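Local coordinates for protein NADH oxidoreductase (Mesorhizobium loti, PDB 3PI7) that is probably an NADPH-dependent oxidoreductase of the quinone reductase type, joining a GroES-like domain to a nucleotide-binding Rossmann domain, at residues L151-I159 / G287-R295; K55-P63 / D140-N149. One frame throughout, in Å; residues are numbered along the deposited sequence.

Contact 1: L151-I159 / G287-R295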
loop_
_atom_site.group_PDB
_atom_site.type_symbol
_atom_site.label_atom_id
_atom_site.label_comp_id
_atom_site.label_asym_id
_atom_site.label_seq_id
_atom_site.Cartn_x
_atom_site.Cartn_y
_atom_site.Cartn_z
ATOM N N LEU A 151 20.797 -3.764 11.700
ATOM C CA LEU A 151 20.451 -2.470 11.111
ATOM C C LEU A 151 19.033 -2.470 10.628
ATOM O O LEU A 151 18.387 -1.439 10.738
ATOM C CB LEU A 151 21.408 -2.062 9.987
ATOM C CG LEU A 151 22.863 -1.892 10.467
ATOM C CD1 LEU A 151 23.751 -1.548 9.309
ATOM C CD2 LEU A 151 22.975 -0.798 11.574
ATOM N N THR A 152 18.512 -3.621 10.149
ATOM C CA THR A 152 17.099 -3.689 9.765
ATOM C C THR A 152 16.239 -3.519 11.015
ATOM O O THR A 152 15.198 -2.847 10.944
ATOM C CB THR A 152 16.790 -5.033 9.086
ATOM O OG1 THR A 152 17.678 -5.199 7.992
ATOM C CG2 THR A 152 15.345 -5.130 8.586
ATOM N N ALA A 153 16.669 -4.109 12.151
ATOM C CA ALA A 153 15.886 -3.993 13.389
ATOM C C ALA A 153 15.823 -2.556 13.839
ATOM O O ALA A 153 14.766 -2.087 14.255
ATOM C CB ALA A 153 16.472 -4.853 14.502
ATOM N N ILE A 154 16.947 -1.861 13.808
ATOM C CA ILE A 154 16.967 -0.465 14.231
ATOM C C ILE A 154 16.089 0.349 13.310
ATOM O O ILE A 154 15.247 1.107 13.780
ATOM C CB ILE A 154 18.419 0.070 14.291
ATOM C CG1 ILE A 154 19.152 -0.617 15.475
ATOM C CG2 ILE A 154 18.454 1.638 14.426
ATOM C CD1 ILE A 154 20.707 -0.489 15.427
ATOM N N ALA A 155 16.287 0.195 12.000
ATOM C CA ALA A 155 15.548 1.012 11.054
ATOM C C ALA A 155 14.036 0.764 11.126
ATOM O O ALA A 155 13.272 1.721 11.112
ATOM C CB ALA A 155 16.058 0.748 9.652
HETATM N N MSE A 156 13.607 -0.494 11.246
HETATM C CA MSE A 156 12.184 -0.797 11.279
HETATM C C MSE A 156 11.581 -0.497 12.644
HETATM O O MSE A 156 10.458 -0.019 12.703
HETATM C CB MSE A 156 11.919 -2.247 10.849
HETATM C CG MSE A 156 12.225 -2.445 9.356
HETATM SE SE MSE A 156 11.366 -4.033 8.563
HETATM C CE MSE A 156 11.794 -5.078 10.031
ATOM N N PHE A 157 12.327 -0.692 13.720
ATOM C CA PHE A 157 11.790 -0.324 15.017
ATOM C C PHE A 157 11.606 1.214 15.078
ATOM O O PHE A 157 10.657 1.670 15.726
ATOM C CB PHE A 157 12.641 -0.865 16.161
ATOM C CG PHE A 157 11.999 -0.563 17.488
ATOM C CD1 PHE A 157 10.746 -1.084 17.811
ATOM C CD2 PHE A 157 12.623 0.280 18.403
ATOM C CE1 PHE A 157 10.129 -0.757 19.023
ATOM C CE2 PHE A 157 12.012 0.580 19.623
ATOM C CZ PHE A 157 10.759 0.078 19.911
ATOM N N ASP A 158 12.456 2.000 14.349
ATOM C CA ASP A 158 12.330 3.461 14.281
ATOM C C ASP A 158 10.948 3.820 13.683
ATOM O O ASP A 158 10.331 4.783 14.108
ATOM C CB ASP A 158 13.474 4.079 13.453
ATOM C CG ASP A 158 14.729 4.476 14.228
ATOM O OD1 ASP A 158 14.690 4.457 15.483
ATOM O OD2 ASP A 158 15.735 4.855 13.579
ATOM N N ILE A 159 10.459 3.011 12.715
ATOM C CA ILE A 159 9.125 3.235 12.105
ATOM C C ILE A 159 8.061 3.059 13.190
ATOM O O ILE A 159 7.158 3.880 13.317
ATOM C CB ILE A 159 8.861 2.290 10.915
ATOM C CG1 ILE A 159 9.890 2.518 9.794
ATOM C CG2 ILE A 159 7.416 2.442 10.402
ATOM C CD1 ILE A 159 9.956 1.343 8.748
ATOM N N GLY A 287 6.689 -1.201 1.284
ATOM C CA GLY A 287 7.783 -2.140 1.462
ATOM C C GLY A 287 8.909 -1.515 2.255
ATOM O O GLY A 287 8.983 -0.297 2.416
ATOM N N PHE A 288 9.777 -2.354 2.771
ATOM C CA PHE A 288 10.967 -1.881 3.429
ATOM C C PHE A 288 12.125 -2.680 2.873
ATOM O O PHE A 288 12.057 -3.908 2.870
ATOM C CB PHE A 288 10.881 -2.052 4.967
ATOM C CG PHE A 288 12.168 -1.593 5.604
ATOM C CD1 PHE A 288 13.238 -2.474 5.763
ATOM C CD2 PHE A 288 12.336 -0.267 5.987
ATOM C CE1 PHE A 288 14.437 -2.042 6.329
ATOM C CE2 PHE A 288 13.550 0.165 6.546
ATOM C CZ PHE A 288 14.593 -0.721 6.679
ATOM N N TRP A 289 13.210 -1.986 2.516
ATOM C CA TRP A 289 14.424 -2.589 2.002
ATOM C C TRP A 289 15.595 -1.880 2.651
ATOM O O TRP A 289 15.715 -0.669 2.525
ATOM C CB TRP A 289 14.452 -2.463 0.479
ATOM C CG TRP A 289 15.596 -3.145 -0.210
ATOM C CD1 TRP A 289 16.387 -4.146 0.270
ATOM C CD2 TRP A 289 16.021 -2.898 -1.551
ATOM N NE1 TRP A 289 17.322 -4.502 -0.681
ATOM C CE2 TRP A 289 17.138 -3.726 -1.797
ATOM C CE3 TRP A 289 15.608 -2.006 -2.548
ATOM C CZ2 TRP A 289 17.784 -3.755 -3.040
ATOM C CZ3 TRP A 289 16.250 -2.027 -3.776
ATOM C CH2 TRP A 289 17.331 -2.887 -4.008
ATOM N N LEU A 290 16.384 -2.619 3.440
ATOM C CA LEU A 290 17.498 -1.980 4.175
ATOM C C LEU A 290 18.439 -1.213 3.236
ATOM O O LEU A 290 18.782 -0.068 3.544
ATOM C CB LEU A 290 18.259 -3.022 4.989
ATOM C CG LEU A 290 19.472 -2.489 5.784
ATOM C CD1 LEU A 290 19.071 -1.453 6.855
ATOM C CD2 LEU A 290 20.282 -3.615 6.308
ATOM N N SER A 291 18.776 -1.788 2.059
ATOM C CA SER A 291 19.649 -1.083 1.099
ATOM C C SER A 291 19.055 0.259 0.699
ATOM O O SER A 291 19.789 1.249 0.656
ATOM C CB SER A 291 19.931 -1.930 -0.138
ATOM O OG SER A 291 20.561 -3.151 0.214
ATOM N N GLU A 292 17.712 0.327 0.484
ATOM C CA GLU A 292 17.060 1.577 0.144
ATOM C C GLU A 292 17.050 2.547 1.307
ATOM O O GLU A 292 17.327 3.719 1.098
ATOM C CB GLU A 292 15.620 1.351 -0.381
ATOM C CG GLU A 292 14.954 2.622 -0.885
ATOM C CD GLU A 292 15.585 3.405 -2.027
ATOM O OE1 GLU A 292 16.511 2.885 -2.696
ATOM O OE2 GLU A 292 15.114 4.540 -2.275
ATOM N N TRP A 293 16.789 2.059 2.535
ATOM C CA TRP A 293 16.754 2.888 3.724
ATOM C C TRP A 293 18.125 3.575 3.914
ATOM O O TRP A 293 18.155 4.758 4.208
ATOM C CB TRP A 293 16.372 2.039 4.944
ATOM C CG TRP A 293 16.336 2.809 6.231
ATOM C CD1 TRP A 293 15.286 3.507 6.750
ATOM C CD2 TRP A 293 17.421 2.976 7.148
ATOM N NE1 TRP A 293 15.647 4.082 7.951
ATOM C CE2 TRP A 293 16.955 3.782 8.212
ATOM C CE3 TRP A 293 18.720 2.453 7.215
ATOM C CZ2 TRP A 293 17.758 4.108 9.310
ATOM C CZ3 TRP A 293 19.536 2.833 8.272
ATOM C CH2 TRP A 293 19.054 3.658 9.297
HETATM N N MSE A 294 19.228 2.825 3.704
HETATM C CA MSE A 294 20.588 3.363 3.840
HETATM C C MSE A 294 20.877 4.426 2.809
HETATM O O MSE A 294 21.594 5.380 3.118
HETATM C CB MSE A 294 21.607 2.257 3.707
HETATM C CG MSE A 294 21.925 1.612 5.008
HETATM SE SE MSE A 294 22.988 0.114 4.573
HETATM C CE MSE A 294 22.760 -0.827 6.122
ATOM N N ARG A 295 20.311 4.268 1.590
ATOM C CA ARG A 295 20.452 5.244 0.505
ATOM C C ARG A 295 19.677 6.517 0.817
ATOM O O ARG A 295 20.205 7.619 0.656
ATOM C CB ARG A 295 19.965 4.669 -0.833
ATOM C CG ARG A 295 20.987 3.804 -1.547
ATOM C CD ARG A 295 20.558 3.475 -2.966
ATOM N NE ARG A 295 19.432 2.543 -2.991
ATOM C CZ ARG A 295 19.545 1.226 -3.133
ATOM N NH1 ARG A 295 20.741 0.665 -3.278
ATOM N NH2 ARG A 295 18.463 0.459 -3.137
HETATM O O HOH W 1 13.182 4.035 9.817
HETATM O O HOH W 2 15.020 5.546 10.543
#

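Contact 2: K55-P63 / D140-N149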
loop_
_atom_site.group_PDB
_atom_site.type_symbol
_atom_site.label_atom_id
_atom_site.label_comp_id
_atom_site.label_asym_id
_atom_site.label_seq_id
_atom_site.Cartn_x
_atom_site.Cartn_y
_atom_site.Cartn_z
ATOM N N LYS A 55 39.396 -11.591 4.056
ATOM C CA LYS A 55 39.633 -12.973 4.408
ATOM C C LYS A 55 38.538 -13.309 5.384
ATOM O O LYS A 55 38.556 -12.808 6.504
ATOM C CB LYS A 55 41.040 -13.159 5.029
ATOM C CG LYS A 55 41.311 -14.613 5.347
ATOM C CD LYS A 55 42.675 -14.876 6.029
ATOM C CE LYS A 55 42.893 -16.385 6.007
ATOM N NZ LYS A 55 44.337 -16.752 6.141
ATOM N N VAL A 56 37.548 -14.099 4.940
ATOM C CA VAL A 56 36.362 -14.387 5.725
ATOM C C VAL A 56 36.638 -15.325 6.872
ATOM O O VAL A 56 37.164 -16.434 6.675
ATOM C CB VAL A 56 35.226 -14.961 4.822
ATOM C CG1 VAL A 56 33.956 -15.131 5.627
ATOM C CG2 VAL A 56 34.974 -14.067 3.611
ATOM N N ASN A 57 36.224 -14.881 8.078
ATOM C CA ASN A 57 36.338 -15.683 9.279
ATOM C C ASN A 57 35.046 -16.481 9.469
ATOM O O ASN A 57 35.102 -17.690 9.666
ATOM C CB ASN A 57 36.645 -14.798 10.498
ATOM C CG ASN A 57 36.743 -15.584 11.782
ATOM O OD1 ASN A 57 37.160 -16.744 11.803
ATOM N ND2 ASN A 57 36.420 -14.953 12.885
ATOM N N LEU A 58 33.889 -15.805 9.386
ATOM C CA LEU A 58 32.570 -16.412 9.557
ATOM C C LEU A 58 31.596 -15.720 8.640
ATOM O O LEU A 58 31.678 -14.503 8.492
ATOM C CB LEU A 58 32.079 -16.284 11.024
ATOM C CG LEU A 58 32.789 -17.064 12.141
ATOM C CD1 LEU A 58 32.395 -16.532 13.510
ATOM C CD2 LEU A 58 32.469 -18.557 12.082
ATOM N N ALA A 59 30.678 -16.461 8.039
ATOM C CA ALA A 59 29.677 -15.830 7.188
ATOM C C ALA A 59 28.300 -16.204 7.720
ATOM O O ALA A 59 28.113 -17.319 8.179
ATOM C CB ALA A 59 29.849 -16.280 5.732
ATOM N N SER A 60 27.374 -15.262 7.734
ATOM C CA SER A 60 26.003 -15.536 8.164
ATOM C C SER A 60 25.214 -16.171 7.053
ATOM O O SER A 60 25.552 -16.028 5.872
ATOM C CB SER A 60 25.277 -14.250 8.554
ATOM O OG SER A 60 25.754 -13.619 9.719
ATOM N N ILE A 61 24.108 -16.803 7.420
ATOM C CA ILE A 61 23.103 -17.294 6.482
ATOM C C ILE A 61 21.806 -16.613 6.876
ATOM O O ILE A 61 21.312 -16.833 7.991
ATOM C CB ILE A 61 22.942 -18.823 6.393
ATOM C CG1 ILE A 61 24.292 -19.517 6.140
ATOM C CG2 ILE A 61 21.898 -19.177 5.292
ATOM C CD1 ILE A 61 24.233 -20.996 6.468
ATOM N N ASN A 62 21.281 -15.763 6.000
ATOM C CA ASN A 62 20.031 -15.040 6.256
ATOM C C ASN A 62 18.944 -15.456 5.289
ATOM O O ASN A 62 19.277 -15.900 4.193
ATOM C CB ASN A 62 20.263 -13.532 6.101
ATOM C CG ASN A 62 21.169 -12.962 7.155
ATOM O OD1 ASN A 62 20.902 -13.060 8.355
ATOM N ND2 ASN A 62 22.297 -12.428 6.727
ATOM N N PRO A 63 17.643 -15.201 5.574
ATOM C CA PRO A 63 16.598 -15.543 4.582
ATOM C C PRO A 63 16.888 -14.910 3.216
ATOM O O PRO A 63 16.656 -15.559 2.198
ATOM C CB PRO A 63 15.327 -14.984 5.223
ATOM C CG PRO A 63 15.581 -15.139 6.678
ATOM C CD PRO A 63 17.031 -14.684 6.815
ATOM N N ASP A 140 34.211 -11.766 17.378
ATOM C CA ASP A 140 34.154 -12.121 15.960
ATOM C C ASP A 140 32.738 -12.614 15.578
ATOM O O ASP A 140 32.197 -12.141 14.574
ATOM C CB ASP A 140 35.216 -13.189 15.629
ATOM C CG ASP A 140 36.630 -12.639 15.602
ATOM O OD1 ASP A 140 36.820 -11.517 15.074
ATOM O OD2 ASP A 140 37.551 -13.334 16.096
ATOM N N GLU A 141 32.075 -13.452 16.621
ATOM C CA GLU A 141 30.745 -14.044 16.384
ATOM C C GLU A 141 29.642 -12.963 16.304
ATOM O O GLU A 141 28.567 -13.197 15.733
ATOM C CB GLU A 141 30.400 -15.057 17.500
ATOM C CG GLU A 141 31.269 -16.311 17.506
ATOM C CD GLU A 141 32.579 -16.257 18.279
ATOM O OE1 GLU A 141 33.056 -15.144 18.603
ATOM O OE2 GLU A 141 33.142 -17.343 18.543
ATOM N N ASP A 142 29.902 -11.792 16.901
ATOM C CA ASP A 142 28.950 -10.673 16.899
ATOM C C ASP A 142 29.088 -9.933 15.542
ATOM O O ASP A 142 28.083 -9.557 14.915
ATOM C CB ASP A 142 29.192 -9.768 18.117
ATOM C CG ASP A 142 28.758 -10.430 19.421
ATOM O OD1 ASP A 142 27.746 -11.185 19.399
ATOM O OD2 ASP A 142 29.446 -10.217 20.459
ATOM N N GLY A 143 30.329 -9.865 15.058
ATOM C CA GLY A 143 30.653 -9.249 13.779
ATOM C C GLY A 143 30.026 -9.906 12.564
ATOM O O GLY A 143 29.694 -9.195 11.622
ATOM N N ALA A 144 29.868 -11.242 12.538
ATOM C CA ALA A 144 29.378 -11.920 11.345
ATOM C C ALA A 144 27.923 -11.646 11.050
ATOM O O ALA A 144 27.522 -11.782 9.911
ATOM C CB ALA A 144 29.607 -13.426 11.432
ATOM N N ALA A 145 27.147 -11.239 12.056
ATOM C CA ALA A 145 25.731 -10.951 11.886
ATOM C C ALA A 145 25.385 -9.528 12.387
ATOM O O ALA A 145 24.242 -9.261 12.724
ATOM C CB ALA A 145 24.924 -11.990 12.635
HETATM N N MSE A 146 26.388 -8.630 12.385
HETATM C CA MSE A 146 26.228 -7.264 12.897
HETATM C C MSE A 146 25.486 -6.342 11.920
HETATM O O MSE A 146 24.941 -5.330 12.367
HETATM C CB MSE A 146 27.608 -6.657 13.273
HETATM C CG MSE A 146 27.534 -5.249 13.895
HETATM SE SE MSE A 146 29.262 -4.444 14.253
HETATM C CE MSE A 146 29.675 -5.505 15.857
ATOM N N ILE A 147 25.451 -6.640 10.637
ATOM C CA ILE A 147 24.819 -5.706 9.707
ATOM C C ILE A 147 23.366 -5.950 9.376
ATOM O O ILE A 147 22.574 -5.055 9.637
ATOM C CB ILE A 147 25.669 -5.607 8.398
ATOM C CG1 ILE A 147 27.059 -5.011 8.709
ATOM C CG2 ILE A 147 24.945 -4.805 7.271
ATOM C CD1 ILE A 147 28.034 -5.144 7.556
ATOM N N VAL A 148 23.026 -7.058 8.710
ATOM C CA VAL A 148 21.708 -7.248 8.108
ATOM C C VAL A 148 20.589 -7.179 9.129
ATOM O O VAL A 148 19.775 -6.261 9.049
ATOM C CB VAL A 148 21.615 -8.535 7.246
ATOM C CG1 VAL A 148 20.190 -8.728 6.704
ATOM C CG2 VAL A 148 22.628 -8.487 6.095
ATOM N N ASN A 149 20.587 -8.065 10.123
ATOM C CA ASN A 149 19.478 -8.049 11.068
ATOM C C ASN A 149 19.545 -6.883 12.034
ATOM O O ASN A 149 18.528 -6.214 12.144
ATOM C CB ASN A 149 19.324 -9.376 11.789
ATOM C CG ASN A 149 18.777 -10.447 10.853
ATOM O OD1 ASN A 149 18.129 -10.155 9.842
ATOM N ND2 ASN A 149 19.131 -11.688 11.107
HETATM O O HOH W 3 18.916 -14.580 9.933
#

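Contact 1: L151-I159 / G287-R295
Phe288 pushes its ring against helix 148-163, where Thr152, Ala155, Met156 and Ile159 receive it, just past the last strand (284-287) of the six-stranded parallel Rossmann sheet. Over one face sits selenomethionine Met156, its CG 3.6 Å from the ring centroid and only 8° off the normal. That CG lies beside the backbone N and the chain runs on extended at chi2 (-160°), which brings SE to the ring as well, obliquely, 3.7 Å from CD1 of Phe288, a Met-aromatic contact. Ala155 CB lies 3.6 Å from Phe288 CZ, while Thr152 CG2 and Ile159 CD1 approach the ring at a slant. Replacing Phe288 with an alanine would probably leave Met156 CG and SE without their aromatic surface and open a gap beside Ala155.

The same Ala155 methyl serves a second ring: it stands over the indole of Trp293, 3.6 Å from the centroid of the five-membered ring, a CH-pi contact. The axes of 151-159 and 290-295 cross at 69°, and the short methyl fits between both aromatics. One turn earlier, Leu290 lays its CD2 3.5 Å from Thr152 OG1 and its CD1 against Leu151; the threonine hydroxyl is itself hydrogen-bonded to Val148 O.

Farther out, Tyr262 touches both Met156 and Phe288, strand 258-261 adds Ile260, and Leu177 and Ile181 of helix 176-188 back Thr152 and Met156. At the polar rim of the indole, Trp293 NE1 donates to a water in the ring plane at 3.0 Å, and, weakly, to a second water that gives its own proton to Ala155 O at 2.7 Å.

Contact 2: K55-P63 / D140-N149
Ser60 OG donates to Ala144 O at 2.6 Å, the one direct hydrogen bond between 55-63 and 140-149. It arrives well above the carbonyl plane, 56° out of it. With chi1 at -68° the hydroxyl lies beside the backbone N of Ser60 and reaches the type I turn Gly143-Met146, where it also sits 3.4 Å from Ala145 CB. A weak bond links this hydroxyl to Glu86 OE2.

Water carries the second polar link: a single molecule gives a proton to Asn62 OD1 (3.0 Å) and accepts one from Asn149 ND2 (3.1 Å), the two amide planes being 74° apart. Lys344 NZ also reaches Asn62 OD1. Asn62 ND2 lies 4.0 Å from Val148 CB, but its hydrogen bond goes to Glu86 OE2; Glu86 OE1 takes the backbone N-H of Val148, so one carboxylate clasps both segments.

Apolar packing is slighter. Leu58 CB meets Ala144 CB at 3.8 Å, and Val88 touches both side chains.

Asn57 and Leu58 form a classic beta bulge opposite Val88, where the chain turns a corner between strands 51-56 and 58-60. Strand 58-60 runs between strands 86-94 and 345-348 of the GroES-like sheet, and the linker from helix 140-143 to helix 148-163 lies across it, with helix 298-313 packed on Asp142 and Met146.

How the contacts relate
Both contacts hang on helix 148-163: contact 2 fastens the approach and its first turn to strand 58-60 and the loop after it, in the GroES-like part, and contact 1 then packs the following turns onto 287-295, at the edge of the Rossmann sheet. Their centres are 18 Å apart, and they touch where Leu290 CD2 comes within 3.8 Å of Val148 O. The helix thus bridges the two domains, consistent with a family whose cofactor cleft lies between them. No NADPH is bound here; the potassium ion sits at Asp19 and Tyr21, residues that belong to neither contact.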